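Local coordinates for protein aldose-aldose oxidoreductase (Caulobacter crescentus, PDB 5A04) that probably catalyses the oxidation of one aldose sugar coupled to the reduction of another, using a bound NADP(H) cofactor as the hydride carrier, at residues 34-46 and 52-65. Sequence-based numbering, arbitrary orientation.
Sequences LAALVSGTPEKLK and YGIPETHRYSYETF. With NDP (NADPH dihydro-nicotinamide-adenine-dinucleotide phosphate), chain G.
Val38 and Tyr60 pair side by side in neighbouring parallel strands, and the valine has more surface buried here than any other residue of the contact. With its CG1 anti to the backbone N (chi1 -172°), Val38 turns that methyl to Tyr62 and Phe65; Val38 CG1 lies 3.8 Å from Phe65 CD1, while CG2 meets Tyr60 CB. The Tyr60 ring presents its edge to Leu37 O, and Tyr60 OH is hydrogen-bonded to Asn71 ND2. Three backbone hydrogen bonds join the strands: Leu37 N to His58 O, Tyr60 N to Leu37 O (2.8 Å) and Ser39 N to Tyr60 O.

On the sheet face of Leu37, extended Arg59 runs past Leu45, whose carbonyl O lies over one face of the guanidinium. Both NE (2.7 Å) and NH2 (2.8 Å) of Arg59 grip Ile54 O within the guanidinium plane, tying the loop that follows helix 42-52 to strand 59-60. A methionine in place of Arg59 would probably leave Ile54 O without either donor and the loop freer to shift. Ile54 turns CD1 to Leu34 CG and CG1 to Leu37 CD1 (both 4.0 Å), while CG2 lies against Ala35 O.

Just past Val38 and Tyr60, the Tyr62 ring lies over the Ser39-Gly40 peptide, with Gly40 N 3.3 Å above its plane. Gly40 N, Thr41 OG1 and Lys44 NZ donate hydrogen bonds to the 2'-phosphate of NADPH. The example illustrates a beta-alpha-beta unit of the Rossmann fold: backbone bonds pair its parallel strands, side chains pack on both faces, and the loop after the second strand holds the 2'-phosphate, as is characteristic of NADP-binding members.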
loop_
_atom_site.group_PDB
_atom_site.type_symbol
_atom_site.label_atom_id
_atom_site.label_comp_id
_atom_site.label_asym_id
_atom_site.label_seq_id
_atom_site.Cartn_x
_atom_site.Cartn_y
_atom_site.Cartn_z
ATOM N N LEU A 34 12.044 18.363 -33.564
ATOM C CA LEU A 34 13.272 17.596 -33.503
ATOM C C LEU A 34 14.308 18.233 -34.437
ATOM O O LEU A 34 14.075 18.342 -35.640
ATOM C CB LEU A 34 12.984 16.143 -33.888
ATOM C CG LEU A 34 14.197 15.222 -33.891
ATOM C CD1 LEU A 34 14.817 15.205 -32.499
ATOM C CD2 LEU A 34 13.786 13.825 -34.337
ATOM N N ALA A 35 15.443 18.656 -33.886
ATOM C CA ALA A 35 16.422 19.423 -34.659
ATOM C C ALA A 35 17.769 18.719 -34.803
ATOM O O ALA A 35 18.502 18.959 -35.766
ATOM C CB ALA A 35 16.619 20.802 -34.030
ATOM N N ALA A 36 18.109 17.860 -33.848
ATOM C CA ALA A 36 19.431 17.233 -33.865
ATOM C C ALA A 36 19.447 15.918 -33.095
ATOM O O ALA A 36 18.570 15.655 -32.266
ATOM C CB ALA A 36 20.483 18.196 -33.299
ATOM N N LEU A 37 20.456 15.097 -33.385
ATOM C CA LEU A 37 20.646 13.814 -32.732
ATOM C C LEU A 37 22.059 13.721 -32.165
ATOM O O LEU A 37 23.027 14.139 -32.814
ATOM C CB LEU A 37 20.414 12.660 -33.712
ATOM C CG LEU A 37 19.016 12.626 -34.335
ATOM C CD1 LEU A 37 19.016 11.626 -35.481
ATOM C CD2 LEU A 37 17.980 12.259 -33.296
ATOM N N VAL A 38 22.168 13.182 -30.954
ATOM C CA VAL A 38 23.469 12.960 -30.325
ATOM C C VAL A 38 23.546 11.519 -29.850
ATOM O O VAL A 38 22.702 11.078 -29.073
ATOM C CB VAL A 38 23.698 13.907 -29.139
ATOM C CG1 VAL A 38 25.143 13.786 -28.647
ATOM C CG2 VAL A 38 23.383 15.331 -29.526
ATOM N N SER A 39 24.546 10.780 -30.331
ATOM C CA SER A 39 24.620 9.342 -30.100
ATOM C C SER A 39 26.050 8.835 -30.061
ATOM O O SER A 39 26.904 9.337 -30.786
ATOM C CB SER A 39 23.860 8.575 -31.195
ATOM O OG SER A 39 23.904 7.173 -30.942
ATOM N N GLY A 40 26.289 7.813 -29.242
ATOM C CA GLY A 40 27.572 7.118 -29.236
ATOM C C GLY A 40 27.619 5.960 -30.227
ATOM O O GLY A 40 28.597 5.215 -30.295
ATOM N N THR A 41 26.550 5.803 -31.000
ATOM C CA THR A 41 26.461 4.722 -31.984
ATOM C C THR A 41 26.255 5.292 -33.380
ATOM O O THR A 41 25.149 5.730 -33.714
ATOM C CB THR A 41 25.298 3.762 -31.672
ATOM O OG1 THR A 41 25.446 3.241 -30.347
ATOM C CG2 THR A 41 25.278 2.602 -32.680
ATOM N N PRO A 42 27.319 5.307 -34.204
ATOM C CA PRO A 42 27.231 5.959 -35.517
ATOM C C PRO A 42 26.073 5.437 -36.369
ATOM O O PRO A 42 25.434 6.229 -37.068
ATOM C CB PRO A 42 28.590 5.636 -36.154
ATOM C CG PRO A 42 29.506 5.514 -34.984
ATOM C CD PRO A 42 28.692 4.853 -33.905
ATOM N N GLU A 43 25.784 4.143 -36.284
ATOM C CA GLU A 43 24.721 3.561 -37.098
ATOM C C GLU A 43 23.358 4.133 -36.719
ATOM O O GLU A 43 22.484 4.268 -37.569
ATOM C CB GLU A 43 24.710 2.036 -36.971
ATOM C CG GLU A 43 23.678 1.344 -37.867
ATOM C CD GLU A 43 23.819 1.723 -39.341
ATOM O OE1 GLU A 43 24.970 1.855 -39.825
ATOM O OE2 GLU A 43 22.774 1.897 -40.014
ATOM N N LYS A 44 23.180 4.489 -35.449
ATOM C CA LYS A 44 21.919 5.094 -35.007
ATOM C C LYS A 44 21.735 6.499 -35.580
ATOM O O LYS A 44 20.624 6.908 -35.913
ATOM C CB LYS A 44 21.849 5.147 -33.476
ATOM C CG LYS A 44 21.613 3.806 -32.815
ATOM C CD LYS A 44 21.454 3.980 -31.304
ATOM C CE LYS A 44 21.489 2.652 -30.593
ATOM N NZ LYS A 44 21.401 2.831 -29.105
ATOM N N LEU A 45 22.826 7.249 -35.684
ATOM C CA LEU A 45 22.751 8.577 -36.270
ATOM C C LEU A 45 22.303 8.478 -37.730
ATOM O O LEU A 45 21.524 9.301 -38.212
ATOM C CB LEU A 45 24.101 9.289 -36.171
ATOM C CG LEU A 45 24.539 9.663 -34.757
ATOM C CD1 LEU A 45 25.979 10.195 -34.786
ATOM C CD2 LEU A 45 23.590 10.712 -34.181
ATOM N N LYS A 46 22.789 7.459 -38.423
ATOM C CA LYS A 46 22.401 7.250 -39.814
ATOM C C LYS A 46 20.933 6.853 -39.887
ATOM O O LYS A 46 20.137 7.478 -40.595
ATOM C CB LYS A 46 23.279 6.175 -40.461
ATOM C CG LYS A 46 22.842 5.804 -41.876
ATOM C CD LYS A 46 23.715 4.696 -42.446
ATOM C CE LYS A 46 23.194 4.207 -43.787
ATOM N NZ LYS A 46 23.952 3.007 -44.240
ATOM N N TYR A 52 14.144 10.699 -39.706
ATOM C CA TYR A 52 13.551 11.946 -39.240
ATOM C C TYR A 52 13.992 13.183 -40.018
ATOM O O TYR A 52 13.588 14.297 -39.693
ATOM C CB TYR A 52 13.849 12.140 -37.744
ATOM C CG TYR A 52 13.004 11.253 -36.868
ATOM C CD1 TYR A 52 11.750 11.673 -36.430
ATOM C CD2 TYR A 52 13.433 9.978 -36.505
ATOM C CE1 TYR A 52 10.956 10.865 -35.634
ATOM C CE2 TYR A 52 12.638 9.156 -35.709
ATOM C CZ TYR A 52 11.394 9.610 -35.285
ATOM O OH TYR A 52 10.598 8.810 -34.496
ATOM N N GLY A 53 14.793 12.993 -41.061
ATOM C CA GLY A 53 15.189 14.111 -41.906
ATOM C C GLY A 53 16.138 15.068 -41.205
ATOM O O GLY A 53 16.052 16.288 -41.371
ATOM N N ILE A 54 17.031 14.503 -40.400
ATOM C CA ILE A 54 18.045 15.276 -39.689
ATOM C C ILE A 54 19.340 15.258 -40.483
ATOM O O ILE A 54 19.953 14.198 -40.627
ATOM C CB ILE A 54 18.321 14.702 -38.275
ATOM C CG1 ILE A 54 17.014 14.468 -37.513
ATOM C CG2 ILE A 54 19.282 15.627 -37.509
ATOM C CD1 ILE A 54 16.178 15.703 -37.326
ATOM N N PRO A 55 19.755 16.421 -41.018
ATOM C CA PRO A 55 20.959 16.435 -41.862
ATOM C C PRO A 55 22.214 16.067 -41.070
ATOM O O PRO A 55 22.222 16.207 -39.843
ATOM C CB PRO A 55 21.027 17.884 -42.367
ATOM C CG PRO A 55 20.243 18.676 -41.399
ATOM C CD PRO A 55 19.163 17.759 -40.864
ATOM N N GLU A 56 23.247 15.600 -41.768
ATOM C CA GLU A 56 24.504 15.197 -41.138
ATOM C C GLU A 56 25.147 16.304 -40.301
ATOM O O GLU A 56 25.839 16.025 -39.321
ATOM C CB GLU A 56 25.494 14.714 -42.205
ATOM C CG GLU A 56 25.068 13.407 -42.854
ATOM C CD GLU A 56 26.168 12.767 -43.676
ATOM O OE1 GLU A 56 26.401 13.225 -44.813
ATOM O OE2 GLU A 56 26.796 11.804 -43.183
ATOM N N THR A 57 24.908 17.552 -40.684
ATOM C CA THR A 57 25.394 18.704 -39.929
ATOM C C THR A 57 24.772 18.783 -38.533
ATOM O O THR A 57 25.281 19.485 -37.660
ATOM C CB THR A 57 25.084 20.014 -40.655
ATOM O OG1 THR A 57 23.678 20.085 -40.929
ATOM C CG2 THR A 57 25.860 20.102 -41.973
ATOM N N HIS A 58 23.654 18.084 -38.345
ATOM C CA HIS A 58 22.920 18.130 -37.077
ATOM C C HIS A 58 22.984 16.792 -36.350
ATOM O O HIS A 58 22.150 16.498 -35.484
ATOM C CB HIS A 58 21.459 18.537 -37.320
ATOM C CG HIS A 58 21.287 19.958 -37.760
ATOM N ND1 HIS A 58 22.010 20.511 -38.799
ATOM C CD2 HIS A 58 20.471 20.941 -37.305
ATOM C CE1 HIS A 58 21.648 21.771 -38.960
ATOM N NE2 HIS A 58 20.712 22.055 -38.072
ATOM N N ARG A 59 23.971 15.981 -36.712
ATOM C CA ARG A 59 24.211 14.694 -36.061
ATOM C C ARG A 59 25.544 14.762 -35.323
ATOM O O ARG A 59 26.558 15.129 -35.914
ATOM C CB ARG A 59 24.231 13.554 -37.082
ATOM C CG ARG A 59 22.940 13.437 -37.886
ATOM C CD ARG A 59 23.059 12.368 -38.961
ATOM N NE ARG A 59 22.040 12.532 -39.994
ATOM C CZ ARG A 59 21.928 11.741 -41.061
ATOM N NH1 ARG A 59 22.765 10.725 -41.225
ATOM N NH2 ARG A 59 20.969 11.957 -41.958
ATOM N N TYR A 60 25.538 14.404 -34.042
ATOM C CA TYR A 60 26.734 14.515 -33.206
ATOM C C TYR A 60 27.054 13.192 -32.523
ATOM O O TYR A 60 26.152 12.457 -32.140
ATOM C CB TYR A 60 26.548 15.595 -32.141
ATOM C CG TYR A 60 26.274 16.967 -32.696
ATOM C CD1 TYR A 60 24.991 17.335 -33.071
ATOM C CD2 TYR A 60 27.299 17.900 -32.841
ATOM C CE1 TYR A 60 24.727 18.587 -33.589
ATOM C CE2 TYR A 60 27.044 19.166 -33.352
ATOM C CZ TYR A 60 25.753 19.500 -33.727
ATOM O OH TYR A 60 25.474 20.752 -34.230
ATOM N N SER A 61 28.343 12.892 -32.381
ATOM C CA SER A 61 28.776 11.828 -31.486
ATOM C C SER A 61 28.945 12.418 -30.084
ATOM O O SER A 61 28.847 13.625 -29.908
ATOM C CB SER A 61 30.084 11.210 -31.963
ATOM O OG SER A 61 31.141 12.142 -31.792
ATOM N N TYR A 62 29.211 11.584 -29.087
ATOM C CA TYR A 62 29.528 12.139 -27.771
ATOM C C TYR A 62 30.871 12.880 -27.816
ATOM O O TYR A 62 31.113 13.783 -27.015
ATOM C CB TYR A 62 29.558 11.048 -26.698
ATOM C CG TYR A 62 28.229 10.350 -26.493
ATOM C CD1 TYR A 62 27.035 11.037 -26.626
ATOM C CD2 TYR A 62 28.182 8.998 -26.190
ATOM C CE1 TYR A 62 25.823 10.400 -26.449
ATOM C CE2 TYR A 62 26.970 8.346 -26.009
ATOM C CZ TYR A 62 25.797 9.057 -26.149
ATOM O OH TYR A 62 24.593 8.414 -25.970
ATOM N N GLU A 63 31.736 12.517 -28.760
ATOM C CA GLU A 63 33.025 13.192 -28.901
ATOM C C GLU A 63 32.880 14.585 -29.509
ATOM O O GLU A 63 33.654 15.489 -29.193
ATOM C CB GLU A 63 33.977 12.348 -29.750
ATOM C CG GLU A 63 34.300 10.995 -29.138
ATOM C CD GLU A 63 35.184 10.151 -30.029
ATOM O OE1 GLU A 63 35.115 10.319 -31.266
ATOM O OE2 GLU A 63 35.945 9.319 -29.493
ATOM N N THR A 64 31.887 14.770 -30.381
ATOM C CA THR A 64 31.731 16.067 -31.039
ATOM C C THR A 64 30.593 16.903 -30.450
ATOM O O THR A 64 30.340 18.003 -30.925
ATOM C CB THR A 64 31.483 15.927 -32.576
ATOM O OG1 THR A 64 30.243 15.252 -32.821
ATOM C CG2 THR A 64 32.623 15.167 -33.255
ATOM N N PHE A 65 29.926 16.386 -29.417
ATOM C CA PHE A 65 28.728 17.031 -28.861
ATOM C C PHE A 65 28.937 18.499 -28.473
ATOM O O PHE A 65 28.058 19.317 -28.676
ATOM C CB PHE A 65 28.221 16.224 -27.643
ATOM C CG PHE A 65 27.126 16.912 -26.854
ATOM C CD1 PHE A 65 25.935 17.295 -27.455
ATOM C CD2 PHE A 65 27.287 17.157 -25.499
ATOM C CE1 PHE A 65 24.931 17.917 -26.721
ATOM C CE2 PHE A 65 26.291 17.785 -24.758
ATOM C CZ PHE A 65 25.111 18.176 -25.376
HETATM P PA NDP G . 18.409 2.378 -22.943
HETATM O O1A NDP G . 19.475 1.486 -22.409
HETATM O O2A NDP G . 17.284 1.770 -23.734
HETATM O O5B NDP G . 19.069 3.578 -23.853
HETATM C C5B NDP G . 20.127 4.159 -23.146
HETATM C C4B NDP G . 20.961 4.890 -24.208
HETATM O O4B NDP G . 21.899 5.778 -23.596
HETATM C C3B NDP G . 21.777 3.863 -25.028
HETATM O O3B NDP G . 21.036 3.359 -26.093
HETATM C C2B NDP G . 22.874 4.769 -25.602
HETATM O O2B NDP G . 22.464 5.467 -26.626
HETATM C C1B NDP G . 23.049 5.812 -24.416
HETATM N N9A NDP G . 24.244 5.546 -23.611
HETATM C C8A NDP G . 25.328 6.397 -23.419
HETATM N N7A NDP G . 26.289 5.858 -22.644
HETATM C C5A NDP G . 25.802 4.589 -22.317
HETATM C C6A NDP G . 26.333 3.546 -21.534
HETATM N N6A NDP G . 27.560 3.691 -20.927
HETATM N N1A NDP G . 25.656 2.371 -21.354
HETATM C C2A NDP G . 24.429 2.302 -21.994
HETATM N N3A NDP G . 23.799 3.203 -22.756
HETATM C C4A NDP G . 24.522 4.367 -22.913
HETATM O O3 NDP G . 17.838 3.055 -21.540
HETATM P PN NDP G . 16.352 3.716 -21.604
HETATM O O1N NDP G . 16.158 4.614 -22.758
HETATM O O2N NDP G . 15.281 2.812 -21.036
HETATM O O5D NDP G . 16.510 4.815 -20.240
HETATM C C5D NDP G . 17.403 5.868 -20.479
HETATM C C4D NDP G . 17.026 7.013 -19.497
HETATM O O4D NDP G . 15.613 7.332 -19.683
HETATM C C3D NDP G . 17.165 6.561 -17.995
HETATM O O3D NDP G . 17.578 7.680 -17.188
HETATM C C2D NDP G . 15.746 6.169 -17.610
HETATM O O2D NDP G . 15.478 6.399 -16.238
HETATM C C1D NDP G . 14.926 7.202 -18.460
HETATM N N1N NDP G . 13.606 6.657 -18.787
HETATM C C2N NDP G . 12.465 7.392 -18.510
HETATM C C3N NDP G . 11.244 6.880 -18.846
HETATM C C7N NDP G . 10.037 7.650 -18.552
HETATM O O7N NDP G . 8.897 7.167 -18.681
HETATM N N7N NDP G . 10.164 8.968 -18.122
HETATM C C4N NDP G . 11.085 5.553 -19.503
HETATM C C5N NDP G . 12.351 4.836 -19.715
HETATM C C6N NDP G . 13.521 5.378 -19.380
HETATM P P2B NDP G . 23.549 5.672 -27.949
HETATM O O1X NDP G . 24.761 6.217 -27.227
HETATM O O2X NDP G . 23.630 4.251 -28.417
HETATM O O3X NDP G . 22.791 6.652 -28.841
#